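DNA polymerase III beta subunit (Streptococcus pyogenes, PDB 2AVT) probably forms a ring-shaped sliding clamp that encircles DNA and tethers the replicative polymerase to its template. Local coordinates at residues I2-R8 against I92-E98; I30-K35 against K118-P124; E261-N267 against I317-S323; D324-S328 against F350-V354. One frame throughout, in Å; residues are numbered along the deposited sequence.

Interaction 1. Residues I2-R8 against I92-E98; sequences IQFSINR and ISINVKE
Strands 3-7 and 93-98 run antiparallel, axes 4.6 Å apart at closest and at 162° to each other. Ile92 precedes its strand in a helix-like conformation (-59/-29); its O accepts from Arg8 N (2.7 Å), the first residue of helix 8-18, while Asn7 OD1 N-caps that helix at Leu10. Ser93 stands across from Asn7 in a non-hydrogen-bonded pair, both polar, toward solvent. Ile94 forms a hydrogen-bonded pair with Ile6, N to Ile6 O and O from Ile6 N both 2.8 Å, and its CD1 lies 3.8 Å from Arg8 CG. In the sliding-clamp fold each domain repeats a beta-alpha-beta-beta-beta unit, and here the opening strand of the first repeat lies beside the first strand after the helix of the second. Asn95 faces Ser5 (CA-CA 4.2 Å), and its OD1 takes a weak hydrogen bond from Gln3 NE2 (3.4 Å). Val96 N reaches Phe4 O at 2.7 Å and Phe4 N reaches Val96 O at 3.0 Å; with Phe4 at chi1 p, Val96 CB sits 4.0 Å from the ring centroid, a CH-pi contact on the buried face. Glu98 N donates to Ile2 O (3.0 Å), and its extended t,t side chain brings OE1 2.9 Å from Ile2 N.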
# COMPACT_ATOMS: atom_id res chain seq x y z
N ILE A 2 -11.81 -21.75 -28.79
CA ILE A 2 -11.47 -22.09 -27.42
C ILE A 2 -12.62 -22.61 -26.59
O ILE A 2 -13.75 -22.14 -26.70
CB ILE A 2 -10.88 -20.88 -26.64
CG1 ILE A 2 -9.54 -20.47 -27.24
CG2 ILE A 2 -10.71 -21.22 -25.16
CD1 ILE A 2 -8.96 -19.20 -26.63
N GLN A 3 -12.32 -23.59 -25.74
CA GLN A 3 -13.30 -24.15 -24.82
C GLN A 3 -12.62 -25.00 -23.76
O GLN A 3 -12.07 -26.07 -24.06
CB GLN A 3 -14.34 -25.01 -25.54
CG GLN A 3 -15.24 -25.75 -24.56
CD GLN A 3 -16.72 -25.47 -24.77
OE1 GLN A 3 -17.25 -25.68 -25.87
NE2 GLN A 3 -17.38 -24.97 -23.73
N PHE A 4 -12.66 -24.52 -22.52
CA PHE A 4 -12.06 -25.26 -21.42
C PHE A 4 -12.68 -24.81 -20.10
O PHE A 4 -13.25 -23.72 -20.01
CB PHE A 4 -10.53 -25.07 -21.41
CG PHE A 4 -10.06 -23.69 -21.01
CD1 PHE A 4 -9.86 -22.70 -21.96
CD2 PHE A 4 -9.78 -23.39 -19.68
CE1 PHE A 4 -9.39 -21.43 -21.61
CE2 PHE A 4 -9.31 -22.12 -19.32
CZ PHE A 4 -9.11 -21.15 -20.28
N SER A 5 -12.59 -25.68 -19.10
CA SER A 5 -13.10 -25.41 -17.77
C SER A 5 -11.89 -25.48 -16.87
O SER A 5 -11.03 -26.34 -17.04
CB SER A 5 -14.12 -26.47 -17.35
OG SER A 5 -15.27 -26.41 -18.18
N ILE A 6 -11.82 -24.60 -15.88
CA ILE A 6 -10.66 -24.60 -15.02
C ILE A 6 -11.03 -24.20 -13.61
O ILE A 6 -12.06 -23.55 -13.39
CB ILE A 6 -9.59 -23.61 -15.57
CG1 ILE A 6 -8.27 -23.77 -14.82
CG2 ILE A 6 -10.08 -22.17 -15.41
CD1 ILE A 6 -7.13 -23.01 -15.47
N ASN A 7 -10.19 -24.60 -12.67
CA ASN A 7 -10.38 -24.26 -11.26
C ASN A 7 -10.02 -22.77 -11.15
O ASN A 7 -8.97 -22.35 -11.63
CB ASN A 7 -9.45 -25.12 -10.41
CG ASN A 7 -9.43 -24.70 -8.96
OD1 ASN A 7 -8.86 -23.67 -8.60
ND2 ASN A 7 -10.06 -25.50 -8.10
N ARG A 8 -10.90 -21.99 -10.51
CA ARG A 8 -10.70 -20.54 -10.36
C ARG A 8 -9.40 -20.16 -9.64
O ARG A 8 -8.64 -19.31 -10.11
CB ARG A 8 -11.91 -19.93 -9.62
CG ARG A 8 -11.95 -18.40 -9.57
CD ARG A 8 -13.09 -17.92 -8.65
NE ARG A 8 -12.95 -18.51 -7.32
CZ ARG A 8 -13.87 -18.51 -6.37
NH1 ARG A 8 -15.05 -17.94 -6.57
NH2 ARG A 8 -13.62 -19.13 -5.22
N ILE A 92 -16.22 -22.10 -7.77
CA ILE A 92 -14.89 -22.68 -7.76
C ILE A 92 -14.37 -22.99 -9.16
O ILE A 92 -13.17 -22.96 -9.38
CB ILE A 92 -14.88 -23.99 -6.93
CG1 ILE A 92 -15.39 -23.70 -5.51
CG2 ILE A 92 -13.47 -24.55 -6.86
CD1 ILE A 92 -15.48 -24.92 -4.61
N SER A 93 -15.27 -23.28 -10.09
CA SER A 93 -14.85 -23.58 -11.45
C SER A 93 -15.42 -22.64 -12.49
O SER A 93 -16.56 -22.17 -12.39
CB SER A 93 -15.19 -25.03 -11.82
OG SER A 93 -16.55 -25.32 -11.57
N ILE A 94 -14.62 -22.37 -13.51
CA ILE A 94 -15.00 -21.47 -14.57
C ILE A 94 -14.94 -22.14 -15.92
O ILE A 94 -13.99 -22.87 -16.23
CB ILE A 94 -14.06 -20.25 -14.61
CG1 ILE A 94 -14.13 -19.51 -13.28
CG2 ILE A 94 -14.45 -19.32 -15.75
CD1 ILE A 94 -13.18 -18.35 -13.17
N ASN A 95 -15.96 -21.90 -16.73
CA ASN A 95 -16.02 -22.46 -18.07
C ASN A 95 -15.73 -21.29 -19.00
O ASN A 95 -16.33 -20.22 -18.86
CB ASN A 95 -17.40 -23.04 -18.35
CG ASN A 95 -17.43 -23.86 -19.62
OD1 ASN A 95 -17.49 -23.33 -20.72
ND2 ASN A 95 -17.39 -25.18 -19.46
N VAL A 96 -14.81 -21.50 -19.93
CA VAL A 96 -14.41 -20.47 -20.88
C VAL A 96 -14.75 -20.93 -22.28
O VAL A 96 -14.22 -21.94 -22.74
CB VAL A 96 -12.90 -20.21 -20.81
CG1 VAL A 96 -12.52 -19.05 -21.71
CG2 VAL A 96 -12.49 -19.93 -19.37
N LYS A 97 -15.64 -20.21 -22.95
CA LYS A 97 -16.04 -20.59 -24.30
C LYS A 97 -15.97 -19.43 -25.26
O LYS A 97 -16.65 -18.42 -25.08
CB LYS A 97 -17.47 -21.16 -24.28
CG LYS A 97 -17.93 -21.77 -25.59
CD LYS A 97 -19.29 -22.46 -25.42
CE LYS A 97 -19.63 -23.35 -26.61
NZ LYS A 97 -20.69 -24.35 -26.25
N GLU A 98 -15.15 -19.56 -26.29
CA GLU A 98 -15.02 -18.52 -27.29
C GLU A 98 -16.16 -18.63 -28.28
O GLU A 98 -16.57 -19.73 -28.64
CB GLU A 98 -13.68 -18.63 -28.03
CG GLU A 98 -13.63 -17.86 -29.35
CD GLU A 98 -12.28 -18.00 -30.07
OE1 GLU A 98 -11.57 -19.00 -29.82
OE2 GLU A 98 -11.94 -17.12 -30.89

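Interaction 2. Residues I30-K35 against K118-P124; sequences ILSSIK and KDVDQYP
Residues 30-32 end a 3-10 segment that turns into strand 33-35, with Ser33 N donating to Ile30 O (3.2 Å). Facing them, 118-124 makes one 3-10 turn at 120-122, preceded by geometry that fits an Asx turn at Asp119 and held by Tyr123 N to Val120 O (2.9 Å). No backbone bond joins the segments; the nearest CA pairs are Ile30-Tyr123 (6.5 Å) and Lys35-Val120 (6.9 Å). Tyr123, chi1 -154°, slides its ring in along the start of the strand: Ile30 O lies at the ring edge, 3.8 Å from CE1, and Lys35 CD is 3.9 Å from CD2. Ile30 (t,p) also places CD1 3.9 Å from Lys118 CD. Extended Lys35 lays CG 4.1 Å from Val120 CG1. The link beyond strand 111-116 is thus fastened to strand 33-39 by apolar contact, Lys35 and Lys118 contributing methylenes; Lys35 NZ finds a salt bridge with Glu37, Tyr123 OH bonds to Ser48 and Ser33 OG to Ile30 O (2.6 Å), but Ser33 O is left without a partner.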
# COMPACT_ATOMS: atom_id res chain seq x y z
N ILE A 30 -1.02 -3.05 -27.76
CA ILE A 30 -1.34 -4.47 -27.66
C ILE A 30 -0.63 -5.20 -26.50
O ILE A 30 -1.07 -6.27 -26.10
CB ILE A 30 -1.04 -5.19 -29.00
CG1 ILE A 30 -1.80 -6.52 -29.05
CG2 ILE A 30 0.47 -5.40 -29.18
CD1 ILE A 30 -3.32 -6.36 -29.03
N LEU A 31 0.42 -4.61 -25.94
CA LEU A 31 1.13 -5.28 -24.85
C LEU A 31 0.38 -5.24 -23.52
O LEU A 31 0.83 -5.84 -22.55
CB LEU A 31 2.55 -4.70 -24.68
CG LEU A 31 3.48 -4.90 -25.88
CD1 LEU A 31 4.88 -4.39 -25.54
CD2 LEU A 31 3.54 -6.39 -26.25
N SER A 32 -0.73 -4.50 -23.48
CA SER A 32 -1.54 -4.44 -22.26
C SER A 32 -2.37 -5.74 -22.16
O SER A 32 -2.99 -6.03 -21.13
CB SER A 32 -2.52 -3.26 -22.32
OG SER A 32 -3.44 -3.46 -23.39
N SER A 33 -2.39 -6.51 -23.23
CA SER A 33 -3.19 -7.72 -23.21
C SER A 33 -2.45 -8.99 -22.81
O SER A 33 -1.21 -9.06 -22.85
CB SER A 33 -3.86 -7.92 -24.57
OG SER A 33 -2.89 -8.10 -25.58
N ILE A 34 -3.22 -9.97 -22.35
CA ILE A 34 -2.63 -11.25 -22.01
C ILE A 34 -3.04 -12.15 -23.16
O ILE A 34 -4.17 -12.08 -23.67
CB ILE A 34 -3.15 -11.79 -20.65
CG1 ILE A 34 -2.49 -13.13 -20.34
CG2 ILE A 34 -4.66 -11.90 -20.67
CD1 ILE A 34 -2.42 -13.47 -18.87
N LYS A 35 -2.10 -12.97 -23.61
CA LYS A 35 -2.37 -13.88 -24.71
C LYS A 35 -2.66 -15.25 -24.14
O LYS A 35 -1.92 -15.75 -23.30
CB LYS A 35 -1.15 -13.92 -25.65
CG LYS A 35 -1.26 -14.89 -26.80
CD LYS A 35 0.04 -14.89 -27.59
CE LYS A 35 0.09 -16.05 -28.57
NZ LYS A 35 1.50 -16.29 -29.06
N LYS A 118 -9.26 -9.95 -28.87
CA LYS A 118 -8.65 -9.71 -30.17
C LYS A 118 -7.94 -10.94 -30.68
O LYS A 118 -7.55 -11.81 -29.90
CB LYS A 118 -7.65 -8.56 -30.09
CG LYS A 118 -8.23 -7.21 -29.73
CD LYS A 118 -7.16 -6.13 -29.86
CE LYS A 118 -7.70 -4.75 -29.49
NZ LYS A 118 -7.97 -4.63 -28.04
N ASP A 119 -7.79 -11.00 -32.00
CA ASP A 119 -7.11 -12.10 -32.67
C ASP A 119 -5.64 -12.07 -32.24
O ASP A 119 -5.03 -11.01 -32.19
CB ASP A 119 -7.21 -11.92 -34.18
CG ASP A 119 -6.79 -13.16 -34.94
OD1 ASP A 119 -5.62 -13.58 -34.83
OD2 ASP A 119 -7.66 -13.71 -35.65
N VAL A 120 -5.08 -13.24 -31.95
CA VAL A 120 -3.68 -13.31 -31.51
C VAL A 120 -2.66 -12.83 -32.54
O VAL A 120 -1.54 -12.51 -32.16
CB VAL A 120 -3.29 -14.74 -31.08
CG1 VAL A 120 -4.04 -15.12 -29.81
CG2 VAL A 120 -3.59 -15.72 -32.20
N ASP A 121 -3.01 -12.80 -33.82
CA ASP A 121 -2.06 -12.35 -34.82
C ASP A 121 -1.66 -10.90 -34.60
O ASP A 121 -0.72 -10.40 -35.22
CB ASP A 121 -2.60 -12.54 -36.24
CG ASP A 121 -3.94 -11.87 -36.46
OD1 ASP A 121 -4.11 -10.71 -36.04
OD2 ASP A 121 -4.83 -12.52 -37.06
N GLN A 122 -2.36 -10.21 -33.70
CA GLN A 122 -2.03 -8.82 -33.42
C GLN A 122 -0.88 -8.73 -32.41
O GLN A 122 -0.27 -7.68 -32.23
CB GLN A 122 -3.26 -8.08 -32.87
CG GLN A 122 -4.40 -7.99 -33.88
CD GLN A 122 -5.54 -7.09 -33.42
OE1 GLN A 122 -5.31 -6.03 -32.84
NE2 GLN A 122 -6.77 -7.51 -33.69
N TYR A 123 -0.57 -9.86 -31.76
CA TYR A 123 0.49 -9.91 -30.76
C TYR A 123 1.87 -10.19 -31.38
O TYR A 123 1.99 -11.00 -32.28
CB TYR A 123 0.17 -11.01 -29.74
CG TYR A 123 0.79 -10.78 -28.39
CD1 TYR A 123 0.26 -9.83 -27.51
CD2 TYR A 123 1.93 -11.47 -28.00
CE1 TYR A 123 0.86 -9.57 -26.29
CE2 TYR A 123 2.53 -11.22 -26.79
CZ TYR A 123 1.99 -10.27 -25.94
OH TYR A 123 2.62 -10.01 -24.75
N PRO A 124 2.92 -9.54 -30.87
CA PRO A 124 4.27 -9.77 -31.42
C PRO A 124 4.76 -11.17 -31.12
O PRO A 124 4.47 -11.73 -30.06
CB PRO A 124 5.11 -8.70 -30.72
CG PRO A 124 4.42 -8.58 -29.38
CD PRO A 124 2.96 -8.56 -29.77

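Interaction 3. Residues E261-N267 against I317-S323; sequences ETEVVFN and IVSQSGS
In the C-terminal domain of the clamp, strand 319-322 forms an edge of its sheet, pairing antiparallel with strand 262-267 at 173° and 4.7 Å between axes. Two hydrogen-bonded pairs anchor the register. Glu263 N donates to Ser321 O (2.9 Å) and Ser321 N returns the bond to Glu263 O (3.0 Å); next along, Val265 N reaches Ser319 O at 2.8 Å. Val265 O meets a classic beta bulge, in which Val318 (-94/-45) and Ser319 share one partner: it accepts a short bond from Val318 N (2.5 Å) and a weak one from Ser319 N (3.4 Å). Asn267 N, by contrast, is buried without a partner. The other edge of strand 262-267 is satisfied by strand 345-350, with a second classic bulge where Glu261 and Thr262 both face Phe350.

Beta-branched Val264 and Val265 suit the extended backbone and point to opposite faces. Val265 CG1 packs on Val318 CB at 3.6 Å, among the polar Glu263, Ser319 and Ser321; Val264 CG1 lies 4.2 Å from Ile317 CB, beside Phe266, whose CE2 is 3.9 Å from Ile317 CG2. Gly322, at 101/-172, stands where a CB would collide with Glu261 O, and its CA is 3.1 Å from that oxygen. Ser323 N then bonds to Glu261 O (3.2 Å), and Thr262, chi1 m, uses its hydroxyl as donor, OG1 to Ser323 O at 2.8 Å.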
# COMPACT_ATOMS: atom_id res chain seq x y z
N GLU A 261 43.87 -1.48 5.89
CA GLU A 261 44.59 -1.04 7.07
C GLU A 261 43.76 -1.17 8.34
O GLU A 261 44.30 -1.16 9.45
CB GLU A 261 45.01 0.42 6.91
CG GLU A 261 45.94 0.68 5.74
CD GLU A 261 47.33 0.15 5.99
OE1 GLU A 261 47.98 0.63 6.95
OE2 GLU A 261 47.78 -0.73 5.23
N THR A 262 42.45 -1.29 8.16
CA THR A 262 41.55 -1.40 9.29
C THR A 262 40.44 -2.41 9.02
O THR A 262 39.99 -2.57 7.88
CB THR A 262 40.89 -0.03 9.60
OG1 THR A 262 41.92 0.96 9.77
CG2 THR A 262 40.06 -0.11 10.86
N GLU A 263 40.03 -3.10 10.07
CA GLU A 263 38.97 -4.09 9.97
C GLU A 263 38.11 -4.03 11.21
O GLU A 263 38.63 -3.94 12.32
CB GLU A 263 39.53 -5.51 9.86
CG GLU A 263 38.43 -6.59 9.99
CD GLU A 263 38.98 -7.99 10.17
OE1 GLU A 263 39.72 -8.47 9.28
OE2 GLU A 263 38.67 -8.62 11.20
N VAL A 264 36.80 -4.07 11.02
CA VAL A 264 35.87 -4.06 12.15
C VAL A 264 34.75 -5.03 11.84
O VAL A 264 34.32 -5.16 10.70
CB VAL A 264 35.25 -2.66 12.37
CG1 VAL A 264 34.44 -2.67 13.67
CG2 VAL A 264 36.34 -1.61 12.42
N VAL A 265 34.29 -5.74 12.87
CA VAL A 265 33.20 -6.69 12.70
C VAL A 265 32.03 -6.22 13.55
O VAL A 265 32.17 -6.01 14.75
CB VAL A 265 33.62 -8.11 13.16
CG1 VAL A 265 32.47 -9.08 12.95
CG2 VAL A 265 34.84 -8.58 12.38
N PHE A 266 30.88 -6.03 12.91
CA PHE A 266 29.69 -5.57 13.61
C PHE A 266 28.55 -6.57 13.48
O PHE A 266 28.56 -7.44 12.62
CB PHE A 266 29.13 -4.26 13.03
CG PHE A 266 30.13 -3.14 12.92
CD1 PHE A 266 30.98 -3.06 11.83
CD2 PHE A 266 30.12 -2.11 13.84
CE1 PHE A 266 31.81 -1.96 11.67
CE2 PHE A 266 30.94 -1.02 13.68
CZ PHE A 266 31.78 -0.94 12.60
N ASN A 267 27.56 -6.41 14.35
CA ASN A 267 26.37 -7.23 14.28
C ASN A 267 25.65 -6.58 13.09
O ASN A 267 25.36 -5.38 13.12
CB ASN A 267 25.55 -7.07 15.55
CG ASN A 267 24.21 -7.75 15.47
OD1 ASN A 267 23.95 -8.72 16.18
ND2 ASN A 267 23.34 -7.24 14.61
N ILE A 317 30.52 -3.09 18.74
CA ILE A 317 31.22 -3.90 17.75
C ILE A 317 31.53 -5.32 18.23
O ILE A 317 31.42 -5.62 19.42
CB ILE A 317 32.55 -3.26 17.33
CG1 ILE A 317 33.63 -3.59 18.36
CG2 ILE A 317 32.39 -1.75 17.22
CD1 ILE A 317 35.03 -3.31 17.87
N VAL A 318 31.92 -6.17 17.28
CA VAL A 318 32.26 -7.55 17.58
C VAL A 318 33.77 -7.67 17.81
O VAL A 318 34.21 -8.30 18.76
CB VAL A 318 31.85 -8.48 16.43
CG1 VAL A 318 32.15 -9.93 16.78
CG2 VAL A 318 30.37 -8.31 16.14
N SER A 319 34.54 -7.04 16.94
CA SER A 319 36.00 -7.07 17.05
C SER A 319 36.60 -6.05 16.09
O SER A 319 35.99 -5.71 15.07
CB SER A 319 36.53 -8.46 16.72
OG SER A 319 36.43 -8.73 15.33
N GLN A 320 37.79 -5.57 16.41
CA GLN A 320 38.45 -4.60 15.56
C GLN A 320 39.95 -4.87 15.51
O GLN A 320 40.48 -5.63 16.32
CB GLN A 320 38.19 -3.18 16.07
CG GLN A 320 38.81 -2.86 17.42
CD GLN A 320 38.41 -1.49 17.94
OE1 GLN A 320 38.64 -0.48 17.29
NE2 GLN A 320 37.80 -1.47 19.12
N SER A 321 40.61 -4.24 14.54
CA SER A 321 42.04 -4.39 14.37
C SER A 321 42.51 -3.38 13.32
O SER A 321 41.74 -2.96 12.46
CB SER A 321 42.38 -5.81 13.90
OG SER A 321 41.83 -6.08 12.63
N GLY A 322 43.78 -3.00 13.41
CA GLY A 322 44.30 -2.04 12.46
C GLY A 322 44.38 -0.65 13.08
O GLY A 322 44.15 -0.48 14.27
N SER A 323 44.69 0.33 12.24
CA SER A 323 44.82 1.71 12.69
C SER A 323 43.50 2.46 12.82
O SER A 323 42.48 2.06 12.26
CB SER A 323 45.74 2.48 11.74
OG SER A 323 45.22 2.44 10.42

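Interaction 4. Residues D324-S328 against F350-V354; sequences DLTIS and FLSPV
A single water provides the polar bridge between these segments, which share no direct hydrogen bond: it accepts from Ser328 N at 3.1 Å and donates to Pro353 O at 2.6 Å. The backbones explain why. Residues 325-328 are regular strand, whereas 350-354 leaves strand 345-350 through Leu351 at the uncommon angles -111/-110 and turns at Pro353 (-54/-26); the closest CA pair, Ile327-Pro353, is 4.9 Å apart. Within the turn Ser352 OG accepts from Val354 N (3.2 Å), an ST turn. Proline suits this place, since its nitrogen has no hydrogen to leave unbonded and its compact ring offers apolar CH2 groups.

Leu325 and Ile327, two apart and so both with CB toward the loop, supply the rest. Leu325 (t,p) divides its methyls, CD2 lying 3.5 Å from Phe350 CB and CD1 3.5 Å from Pro353 CG. Ile327, t at both chi angles, places CG2 3.8 Å from Phe350 CE2 and CG1 3.6 Å from Pro353 O. Phe350, chi1 m, directs its buried ring inward, where it also meets Phe357 and Ile294. Thr326 points its CB away, toward Lys291 and Glu293, as fits a polar residue on the other face of the strand. The contact joins a loop leaving one sheet to the edge strand of the other, closing an apolar interior between the two sheets of a sliding-clamp domain.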
# COMPACT_ATOMS: atom_id res chain seq x y z
N ASP A 324 43.55 3.56 13.57
CA ASP A 324 42.38 4.40 13.78
C ASP A 324 42.02 5.03 12.43
O ASP A 324 42.87 5.12 11.54
CB ASP A 324 42.71 5.50 14.79
CG ASP A 324 42.93 4.94 16.19
OD1 ASP A 324 43.45 3.81 16.30
OD2 ASP A 324 42.59 5.64 17.17
N LEU A 325 40.77 5.46 12.29
CA LEU A 325 40.33 6.06 11.04
C LEU A 325 39.01 6.80 11.18
O LEU A 325 38.15 6.43 11.98
CB LEU A 325 40.20 4.98 9.96
CG LEU A 325 39.74 5.45 8.58
CD1 LEU A 325 40.81 6.34 7.97
CD2 LEU A 325 39.48 4.25 7.68
N THR A 326 38.86 7.84 10.38
CA THR A 326 37.64 8.63 10.35
C THR A 326 37.24 8.64 8.89
O THR A 326 38.02 9.04 8.04
CB THR A 326 37.89 10.08 10.79
OG1 THR A 326 38.28 10.10 12.17
CG2 THR A 326 36.62 10.91 10.60
N ILE A 327 36.03 8.16 8.59
CA ILE A 327 35.60 8.14 7.20
C ILE A 327 34.14 8.60 7.05
O ILE A 327 33.31 8.39 7.93
CB ILE A 327 35.82 6.73 6.58
CG1 ILE A 327 35.58 6.78 5.07
CG2 ILE A 327 34.91 5.71 7.24
CD1 ILE A 327 36.08 5.56 4.32
N SER A 328 33.86 9.25 5.92
CA SER A 328 32.53 9.76 5.64
C SER A 328 31.98 9.16 4.35
O SER A 328 32.67 9.09 3.34
CB SER A 328 32.57 11.29 5.50
OG SER A 328 32.84 11.91 6.75
N PHE A 350 38.66 -1.24 5.76
CA PHE A 350 38.93 0.13 5.30
C PHE A 350 40.39 0.37 4.95
O PHE A 350 41.30 -0.24 5.52
CB PHE A 350 38.59 1.17 6.37
CG PHE A 350 37.19 1.09 6.92
CD1 PHE A 350 36.89 0.24 7.98
CD2 PHE A 350 36.20 1.93 6.44
CE1 PHE A 350 35.63 0.24 8.55
CE2 PHE A 350 34.93 1.93 7.00
CZ PHE A 350 34.65 1.08 8.06
N LEU A 351 40.60 1.29 4.01
CA LEU A 351 41.94 1.71 3.61
C LEU A 351 42.05 3.15 4.12
O LEU A 351 42.08 3.37 5.34
CB LEU A 351 42.12 1.69 2.09
CG LEU A 351 42.65 0.37 1.54
CD1 LEU A 351 43.00 0.51 0.07
CD2 LEU A 351 43.89 -0.03 2.33
N SER A 352 42.07 4.11 3.21
CA SER A 352 42.17 5.53 3.58
C SER A 352 40.80 6.20 3.57
O SER A 352 39.84 5.67 3.03
CB SER A 352 43.10 6.27 2.62
OG SER A 352 42.39 6.75 1.49
N PRO A 353 40.71 7.40 4.16
CA PRO A 353 39.45 8.15 4.21
C PRO A 353 38.82 8.36 2.83
O PRO A 353 37.61 8.51 2.72
CB PRO A 353 39.85 9.47 4.86
CG PRO A 353 40.96 9.05 5.79
CD PRO A 353 41.76 8.11 4.92
N VAL A 354 39.65 8.35 1.79
CA VAL A 354 39.15 8.56 0.43
C VAL A 354 39.19 7.31 -0.44
O VAL A 354 39.09 7.39 -1.67
CB VAL A 354 39.96 9.69 -0.27
CG1 VAL A 354 39.36 10.00 -1.63
CG2 VAL A 354 39.96 10.94 0.59
O HOH W 1 36.03 10.21 3.91

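In the fold
From the N terminus, interaction 1 closes the first long loop by returning 92-98 to the opening strand. Interaction 2 starts within that loop, at 30-35, and finishes beyond it, at 118-124, so the two cross; their centres are 20 Å apart, and together they tie both sheets and the outgoing linker of the N-terminal domain. The chain then builds the central domain before interactions 3 and 4 follow in series in the C-terminal domain. There 317-323 returns to 261-267 across 49 residues and runs straight on into 324-328, to which 350-354 returns across 21; Phe350 of interaction 4 also pairs by backbone with Glu261 and Thr262 of interaction 3, so these neighbours share one corner.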